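PDB 4UA1: regulatory protein from Bacillus megaterium, which binds mercury(II) as a dimer and probably represses the mercury-resistance operon without the ion and activates its transcription when the ion is bound. Local coordinates for residues L58-N63 and I87-D92; D66-V71 and R80-F85. All blocks are in the same frame, centred on the assembly; numbering follows the deposited sequence.

Contact 1. Residues L58-N63 and I87-D92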
ATOM      1  N   LEU B  58     -12.121  -2.847  -0.734  1.00 27.46           N
ATOM      2  CA  LEU B  58     -12.138  -3.779   0.386  1.00 27.51           C
ATOM      3  C   LEU B  58     -10.819  -4.524   0.519  1.00 35.11           C
ATOM      4  O   LEU B  58     -10.704  -5.422   1.353  1.00 27.01           O
ATOM      5  CB  LEU B  58     -13.276  -4.787   0.231  1.00 26.84           C
ATOM      6  CG  LEU B  58     -14.678  -4.195   0.373  1.00 29.31           C
ATOM      7  CD1 LEU B  58     -15.734  -5.227   0.074  1.00 27.22           C
ATOM      8  CD2 LEU B  58     -14.883  -3.606   1.743  1.00 29.22           C
ATOM      9  N   GLY B  59      -9.841  -4.188  -0.320  1.00 26.30           N
ATOM     10  CA  GLY B  59      -8.519  -4.753  -0.171  1.00 26.28           C
ATOM     11  C   GLY B  59      -8.207  -5.986  -0.983  1.00 25.09           C
ATOM     12  O   GLY B  59      -7.170  -6.609  -0.765  1.00 25.41           O
ATOM     13  N   PHE B  60      -9.098  -6.381  -1.890  1.00 27.66           N
ATOM     14  CA  PHE B  60      -8.747  -7.421  -2.865  1.00 25.79           C
ATOM     15  C   PHE B  60      -7.847  -6.807  -3.940  1.00 23.98           C
ATOM     16  O   PHE B  60      -8.176  -5.751  -4.482  1.00 24.22           O
ATOM     17  CB  PHE B  60      -9.971  -8.005  -3.565  1.00 23.15           C
ATOM     18  CG  PHE B  60     -10.915  -8.766  -2.698  1.00 23.03           C
ATOM     19  CD1 PHE B  60     -10.987 -10.142  -2.787  1.00 33.29           C
ATOM     20  CD2 PHE B  60     -11.819  -8.109  -1.887  1.00 23.65           C
ATOM     21  CE1 PHE B  60     -11.919 -10.854  -2.034  1.00 22.39           C
ATOM     22  CE2 PHE B  60     -12.728  -8.805  -1.131  1.00 23.70           C
ATOM     23  CZ  PHE B  60     -12.788 -10.180  -1.217  1.00 23.02           C
ATOM     24  N   THR B  61      -6.751  -7.479  -4.280  1.00 25.08           N
ATOM     25  CA  THR B  61      -5.889  -7.049  -5.391  1.00 25.99           C
ATOM     26  C   THR B  61      -6.563  -7.391  -6.685  1.00 34.86           C
ATOM     27  O   THR B  61      -7.479  -8.218  -6.690  1.00 26.15           O
ATOM     28  CB  THR B  61      -4.548  -7.748  -5.415  1.00 25.78           C
ATOM     29  OG1 THR B  61      -4.774  -9.102  -5.838  1.00 25.80           O
ATOM     30  CG2 THR B  61      -3.876  -7.715  -4.048  1.00 26.62           C
ATOM     31  N   LEU B  62      -6.124  -6.765  -7.778  1.00 26.51           N
ATOM     32  CA  LEU B  62      -6.679  -7.066  -9.093  1.00 25.14           C
ATOM     33  C   LEU B  62      -6.545  -8.561  -9.422  1.00 30.34           C
ATOM     34  O   LEU B  62      -7.446  -9.184  -9.968  1.00 30.31           O
ATOM     35  CB  LEU B  62      -5.985  -6.252 -10.180  1.00 25.70           C
ATOM     36  CG  LEU B  62      -6.641  -4.941 -10.609  1.00 37.68           C
ATOM     37  CD1 LEU B  62      -5.818  -4.319 -11.733  1.00 38.41           C
ATOM     38  CD2 LEU B  62      -8.130  -5.082 -11.008  1.00 29.70           C
ATOM     39  N   ASN B  63      -5.413  -9.131  -9.050  1.00 27.47           N
ATOM     40  CA  ASN B  63      -5.155 -10.533  -9.277  1.00 27.36           C
ATOM     41  C   ASN B  63      -6.141 -11.441  -8.576  1.00 28.33           C
ATOM     42  O   ASN B  63      -6.724 -12.338  -9.196  1.00 35.14           O
ATOM     43  CB  ASN B  63      -3.745 -10.857  -8.821  1.00 39.91           C
ATOM     44  CG  ASN B  63      -3.263 -12.153  -9.364  1.00 41.90           C
ATOM     45  OD1 ASN B  63      -3.064 -13.109  -8.615  1.00 37.77           O
ATOM     46  ND2 ASN B  63      -3.092 -12.215 -10.680  1.00 41.41           N
ATOM     47  N   ILE B  87     -14.216 -14.673   3.499  1.00 27.47           N
ATOM     48  CA  ILE B  87     -13.478 -15.150   4.690  1.00 28.13           C
ATOM     49  C   ILE B  87     -11.952 -15.126   4.484  1.00 25.37           C
ATOM     50  O   ILE B  87     -11.171 -14.685   5.372  1.00 25.44           O
ATOM     51  CB  ILE B  87     -13.908 -16.571   5.077  1.00 27.72           C
ATOM     52  CG1 ILE B  87     -15.283 -16.549   5.761  1.00 28.58           C
ATOM     53  CG2 ILE B  87     -12.909 -17.199   6.025  1.00 29.21           C
ATOM     54  CD1 ILE B  87     -15.933 -17.924   5.836  1.00 30.60           C
ATOM     55  N   LEU B  88     -11.508 -15.590   3.320  1.00 25.20           N
ATOM     56  CA  LEU B  88     -10.081 -15.553   3.055  1.00 25.17           C
ATOM     57  C   LEU B  88      -9.615 -14.103   3.081  1.00 23.62           C
ATOM     58  O   LEU B  88      -8.481 -13.823   3.448  1.00 23.64           O
ATOM     59  CB  LEU B  88      -9.724 -16.234   1.734  1.00 25.54           C
ATOM     60  CG  LEU B  88      -9.820 -17.759   1.749  1.00 27.53           C
ATOM     61  CD1 LEU B  88      -9.562 -18.304   0.344  1.00 27.94           C
ATOM     62  CD2 LEU B  88      -8.860 -18.347   2.751  1.00 29.04           C
ATOM     63  N   LYS B  89     -10.484 -13.189   2.672  1.00 23.01           N
ATOM     64  CA  LYS B  89     -10.127 -11.786   2.680  1.00 26.84           C
ATOM     65  C   LYS B  89     -10.028 -11.257   4.116  1.00 21.98           C
ATOM     66  O   LYS B  89      -9.081 -10.531   4.439  1.00 21.58           O
ATOM     67  CB  LYS B  89     -11.112 -10.957   1.862  1.00 20.87           C
ATOM     68  CG  LYS B  89     -10.711  -9.471   1.734  1.00 19.93           C
ATOM     69  CD  LYS B  89      -9.193  -9.238   1.516  1.00 19.88           C
ATOM     70  CE  LYS B  89      -8.699  -9.821   0.201  1.00 35.85           C
ATOM     71  NZ  LYS B  89      -7.242  -9.552  -0.099  1.00 24.75           N
ATOM     72  N   ILE B  90     -10.990 -11.619   4.964  1.00 22.19           N
ATOM     73  CA  ILE B  90     -10.931 -11.228   6.362  1.00 22.76           C
ATOM     74  C   ILE B  90      -9.576 -11.634   6.947  1.00 23.34           C
ATOM     75  O   ILE B  90      -8.902 -10.831   7.601  1.00 23.04           O
ATOM     76  CB  ILE B  90     -12.101 -11.840   7.179  1.00 24.14           C
ATOM     77  CG1 ILE B  90     -13.446 -11.252   6.703  1.00 23.65           C
ATOM     78  CG2 ILE B  90     -11.904 -11.647   8.705  1.00 25.29           C
ATOM     79  CD1 ILE B  90     -14.697 -11.991   7.250  1.00 25.18           C
ATOM     80  N   GLU B  91      -9.173 -12.870   6.658  1.00 24.30           N
ATOM     81  CA  GLU B  91      -7.919 -13.414   7.172  1.00 25.22           C
ATOM     82  C   GLU B  91      -6.694 -12.693   6.581  1.00 24.16           C
ATOM     83  O   GLU B  91      -5.688 -12.445   7.282  1.00 24.41           O
ATOM     84  CB  GLU B  91      -7.895 -14.920   6.916  1.00 26.82           C
ATOM     85  CG  GLU B  91      -8.903 -15.648   7.830  1.00 34.55           C
ATOM     86  CD  GLU B  91      -9.157 -17.126   7.483  1.00 38.88           C
ATOM     87  OE1 GLU B  91      -8.445 -17.683   6.615  1.00 41.50           O
ATOM     88  OE2 GLU B  91     -10.082 -17.727   8.096  1.00 31.61           O
ATOM     89  N   ASP B  92      -6.800 -12.284   5.317  1.00 32.75           N
ATOM     90  CA  ASP B  92      -5.721 -11.515   4.688  1.00 27.17           C
ATOM     91  C   ASP B  92      -5.554 -10.135   5.357  1.00 23.84           C
ATOM     92  O   ASP B  92      -4.444  -9.712   5.706  1.00 23.83           O
ATOM     93  CB  ASP B  92      -5.990 -11.347   3.185  1.00 29.04           C
ATOM     94  CG  ASP B  92      -4.807 -10.743   2.439  1.00 42.85           C
ATOM     95  OD1 ASP B  92      -3.690 -11.285   2.574  1.00 41.98           O
ATOM     96  OD2 ASP B  92      -4.984  -9.732   1.721  1.00 46.04           O
TER
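The backbones of Leu58-Asn63 and Ile87-Asp92 come closest at Phe60 and Lys89, whose CA atoms lie 7.2 Å apart. Leu58-Thr61 links helices 44-57 and 62-74 of the MerR-family DNA-binding region, and Leu62-Asn63 begin the latter; the second segment lies within the long helix 78-112. Gly59 ends the preceding helix in a Schellman motif with positive phi, and Thr61 is the N-cap of the next helix, its OG1 bonding to the backbone N of Glu64.

Lys89 carries the contact from the long helix. Bends at chi2 and chi3 fold its chain over one face of the Phe60 ring, which it slides past in the opposite direction. CE makes the CH-pi contact, 3.8 Å from the Phe60 ring centroid and 15° off the ring normal, while CG lies 3.6 Å from Phe60 CE2. NZ lies 5.0 Å from the Phe60 ring centroid, off-centre, a cation-pi contact. Polar partners hold that end: Asp92 OD2 and Glu64 OE1 form salt bridges with NZ, which probably balance the charge of this buried lysine. The Phe60 side chain also packs on Met55, Ile65 and Leu68, and Leu107 of the second subunit touches Lys89. The one hydrogen bond between the segments runs from Lys89 NZ to Gly59 O, 3.0 Å long, with the nitrogen 45° out of the carbonyl plane.

Contact 2. Residues D66-V71 and R80-F85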
ATOM      1  N   ASP B  66      -9.402 -11.252 -10.212  1.00 31.89           N
ATOM      2  CA  ASP B  66      -9.335 -12.064 -11.429  1.00 36.84           C
ATOM      3  C   ASP B  66      -9.702 -13.526 -11.142  1.00 33.61           C
ATOM      4  O   ASP B  66     -10.558 -14.140 -11.829  1.00 28.26           O
ATOM      5  CB  ASP B  66      -7.922 -11.989 -12.007  1.00 27.50           C
ATOM      6  CG  ASP B  66      -7.834 -12.470 -13.435  1.00 37.97           C
ATOM      7  OD1 ASP B  66      -8.628 -13.336 -13.842  1.00 52.41           O
ATOM      8  OD2 ASP B  66      -6.925 -12.000 -14.146  1.00 56.24           O
ATOM      9  N   LYS B  67      -9.015 -14.089 -10.146  1.00 29.50           N
ATOM     10  CA  LYS B  67      -9.267 -15.467  -9.758  1.00 30.84           C
ATOM     11  C   LYS B  67     -10.723 -15.637  -9.325  1.00 28.64           C
ATOM     12  O   LYS B  67     -11.476 -16.435  -9.913  1.00 30.07           O
ATOM     13  CB  LYS B  67      -8.306 -15.883  -8.641  1.00 35.53           C
ATOM     14  N   LEU B  68     -11.115 -14.831  -8.341  1.00 23.77           N
ATOM     15  CA  LEU B  68     -12.444 -14.871  -7.753  1.00 27.78           C
ATOM     16  C   LEU B  68     -13.502 -14.852  -8.833  1.00 40.59           C
ATOM     17  O   LEU B  68     -14.411 -15.675  -8.825  1.00 29.04           O
ATOM     18  CB  LEU B  68     -12.630 -13.688  -6.792  1.00 23.74           C
ATOM     19  CG  LEU B  68     -13.975 -13.360  -6.125  1.00 29.50           C
ATOM     20  CD1 LEU B  68     -13.783 -12.489  -4.876  1.00 24.04           C
ATOM     21  CD2 LEU B  68     -14.927 -12.635  -7.079  1.00 24.60           C
ATOM     22  N   LEU B  69     -13.376 -13.914  -9.764  1.00 24.74           N
ATOM     23  CA  LEU B  69     -14.353 -13.796 -10.822  1.00 26.66           C
ATOM     24  C   LEU B  69     -14.389 -15.044 -11.706  1.00 38.69           C
ATOM     25  O   LEU B  69     -15.463 -15.463 -12.134  1.00 39.29           O
ATOM     26  CB  LEU B  69     -14.084 -12.549 -11.665  1.00 33.81           C
ATOM     27  CG  LEU B  69     -14.589 -11.211 -11.117  1.00 33.05           C
ATOM     28  CD1 LEU B  69     -14.221 -10.079 -12.074  1.00 26.42           C
ATOM     29  CD2 LEU B  69     -16.102 -11.273 -10.900  1.00 26.68           C
ATOM     30  N   GLY B  70     -13.231 -15.654 -11.956  1.00 34.22           N
ATOM     31  CA  GLY B  70     -13.220 -16.893 -12.718  1.00 28.52           C
ATOM     32  C   GLY B  70     -14.026 -17.991 -12.053  1.00 33.54           C
ATOM     33  O   GLY B  70     -14.865 -18.669 -12.685  1.00 45.64           O
ATOM     34  N   VAL B  71     -13.763 -18.163 -10.762  1.00 28.76           N
ATOM     35  CA  VAL B  71     -14.445 -19.166  -9.952  1.00 33.80           C
ATOM     36  C   VAL B  71     -15.955 -18.913  -9.861  1.00 37.75           C
ATOM     37  O   VAL B  71     -16.761 -19.785 -10.204  1.00 37.23           O
ATOM     38  CB  VAL B  71     -13.820 -19.236  -8.539  1.00 40.84           C
ATOM     39  CG1 VAL B  71     -14.561 -20.205  -7.658  1.00 24.82           C
ATOM     40  CG2 VAL B  71     -12.366 -19.656  -8.652  1.00 28.55           C
ATOM     41  N   ARG B  80     -21.741 -19.627  -2.123  1.00 28.60           N
ATOM     42  CA  ARG B  80     -20.735 -20.301  -1.305  1.00 35.43           C
ATOM     43  C   ARG B  80     -19.310 -19.818  -1.652  1.00 28.79           C
ATOM     44  O   ARG B  80     -18.488 -19.566  -0.752  1.00 28.91           O
ATOM     45  CB  ARG B  80     -20.839 -21.827  -1.474  1.00 34.46           C
ATOM     46  CG  ARG B  80     -19.811 -22.620  -0.679  1.00 33.53           C
ATOM     47  CD  ARG B  80     -19.694 -24.037  -1.213  1.00 35.50           C
ATOM     48  NE  ARG B  80     -19.112 -24.002  -2.553  1.00 56.32           N
ATOM     49  CZ  ARG B  80     -19.120 -25.020  -3.412  1.00 49.30           C
ATOM     50  NH1 ARG B  80     -19.692 -26.171  -3.067  1.00 38.20           N
ATOM     51  NH2 ARG B  80     -18.562 -24.877  -4.621  1.00 38.60           N
ATOM     52  N   ASP B  81     -19.031 -19.706  -2.954  1.00 27.64           N
ATOM     53  CA  ASP B  81     -17.726 -19.274  -3.426  1.00 26.98           C
ATOM     54  C   ASP B  81     -17.398 -17.928  -2.852  1.00 25.56           C
ATOM     55  O   ASP B  81     -16.348 -17.711  -2.247  1.00 25.58           O
ATOM     56  CB  ASP B  81     -17.685 -19.181  -4.954  1.00 28.20           C
ATOM     57  CG  ASP B  81     -17.625 -20.539  -5.638  1.00 35.67           C
ATOM     58  OD1 ASP B  81     -17.268 -21.553  -4.998  1.00 29.75           O
ATOM     59  OD2 ASP B  81     -17.941 -20.586  -6.844  1.00 37.85           O
ATOM     60  N   MET B  82     -18.324 -17.014  -3.045  1.00 24.19           N
ATOM     61  CA  MET B  82     -18.104 -15.652  -2.644  1.00 23.00           C
ATOM     62  C   MET B  82     -17.930 -15.539  -1.123  1.00 26.47           C
ATOM     63  O   MET B  82     -17.085 -14.782  -0.636  1.00 22.92           O
ATOM     64  CB  MET B  82     -19.252 -14.786  -3.135  1.00 22.20           C
ATOM     65  CG  MET B  82     -18.887 -13.335  -3.088  1.00 24.04           C
ATOM     66  SD  MET B  82     -17.402 -13.002  -4.024  1.00 50.42           S
ATOM     67  CE  MET B  82     -16.949 -11.445  -3.276  1.00 24.40           C
ATOM     68  N   TYR B  83     -18.705 -16.336  -0.393  1.00 24.39           N
ATOM     69  CA  TYR B  83     -18.607 -16.424   1.055  1.00 25.38           C
ATOM     70  C   TYR B  83     -17.204 -16.815   1.504  1.00 25.83           C
ATOM     71  O   TYR B  83     -16.589 -16.164   2.387  1.00 25.62           O
ATOM     72  CB  TYR B  83     -19.656 -17.421   1.548  1.00 27.12           C
ATOM     73  CG  TYR B  83     -19.715 -17.674   3.039  1.00 28.74           C
ATOM     74  CD1 TYR B  83     -20.295 -16.753   3.904  1.00 28.79           C
ATOM     75  CD2 TYR B  83     -19.277 -18.891   3.571  1.00 30.63           C
ATOM     76  CE1 TYR B  83     -20.376 -17.011   5.262  1.00 30.61           C
ATOM     77  CE2 TYR B  83     -19.363 -19.159   4.924  1.00 32.46           C
ATOM     78  CZ  TYR B  83     -19.921 -18.223   5.769  1.00 32.45           C
ATOM     79  OH  TYR B  83     -20.021 -18.495   7.123  1.00 34.58           O
ATOM     80  N   ASP B  84     -16.721 -17.899   0.902  1.00 26.65           N
ATOM     81  CA  ASP B  84     -15.357 -18.392   1.127  1.00 27.35           C
ATOM     82  C   ASP B  84     -14.266 -17.364   0.845  1.00 25.91           C
ATOM     83  O   ASP B  84     -13.364 -17.179   1.663  1.00 26.14           O
ATOM     84  CB  ASP B  84     -15.107 -19.625   0.278  1.00 28.58           C
ATOM     85  CG  ASP B  84     -15.840 -20.802   0.796  1.00 30.58           C
ATOM     86  OD1 ASP B  84     -16.223 -20.746   1.979  1.00 31.31           O
ATOM     87  OD2 ASP B  84     -16.014 -21.783   0.057  1.00 32.98           O
ATOM     88  N   PHE B  85     -14.335 -16.728  -0.326  1.00 25.37           N
ATOM     89  CA  PHE B  85     -13.348 -15.719  -0.682  1.00 25.81           C
ATOM     90  C   PHE B  85     -13.393 -14.543   0.296  1.00 23.37           C
ATOM     91  O   PHE B  85     -12.354 -14.004   0.646  1.00 23.05           O
ATOM     92  CB  PHE B  85     -13.546 -15.219  -2.112  1.00 23.39           C
ATOM     93  CG  PHE B  85     -13.098 -16.196  -3.181  1.00 24.58           C
ATOM     94  CD1 PHE B  85     -11.786 -16.648  -3.222  1.00 31.54           C
ATOM     95  CD2 PHE B  85     -13.995 -16.645  -4.155  1.00 24.56           C
ATOM     96  CE1 PHE B  85     -11.363 -17.539  -4.203  1.00 29.07           C
ATOM     97  CE2 PHE B  85     -13.591 -17.531  -5.141  1.00 32.51           C
ATOM     98  CZ  PHE B  85     -12.271 -17.980  -5.171  1.00 34.65           C
TER
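Leu68 and Val71, one turn apart on helix 62-74, form a corner into which Phe85 of helix 78-112 fits, Leu68 over a face of the ring and Val71 at its edge. The two helices run nearly antiparallel, at 158° between their short axes, and approach to 10.2 Å. Phe85 is the main bump: Leu68 CA lies 4.2 Å from the ring centroid and 23° off the normal, which makes a CH-pi contact, and Leu68 CG comes within 3.8 Å of Phe85 CD2. Val71 closes the hollow, with CB in the ring plane and CG1 3.8 Å from Phe85 CE2.

The second bump is Leu68 itself. Its CG stands anti to the backbone N (chi1 173°), sending the branched end toward Met82, where CD1 meets CE at 3.7 Å and both methyls touch SD. Met82 reaches this position through a bend at chi2. Beyond Phe85, Val71 CG1 rests 3.5 Å from Asp81 OD2, a van der Waals contact between a methyl and a carboxylate oxygen; Arg80 NH2 forms a salt bridge with Asp81 OD1 (3.6 Å), in the guanidinium plane. Cys123 of the second subunit, a mercury ligand with Cys114, packs on Met82. The arrangement is an antiparallel helix pair that joins the MerR-family DNA-binding region to the long dimer helix beside the metal site.

Both contacts join the helix 62-74 region to helix 78-112, and both are largely buried. Their centres are 11 Å apart, and Phe60 CE1 meets Leu68 CD1 at 3.8 Å, so the two form one continuous interface. Contact 2 lies nearer the turn between the helices and buries 282 Å² through apolar side chains, with no hydrogen bond between its segments. Contact 1 lies farther along the long helix, where a loop replaces one helix; it buries 173 Å² and relies on a lysine that combines ring packing with polar bonds. The second subunit touches both, but contact 2 is closer to mercury: Met82 is about 5 Å from the ion, against about 12 Å for Phe60, measured from the side chains.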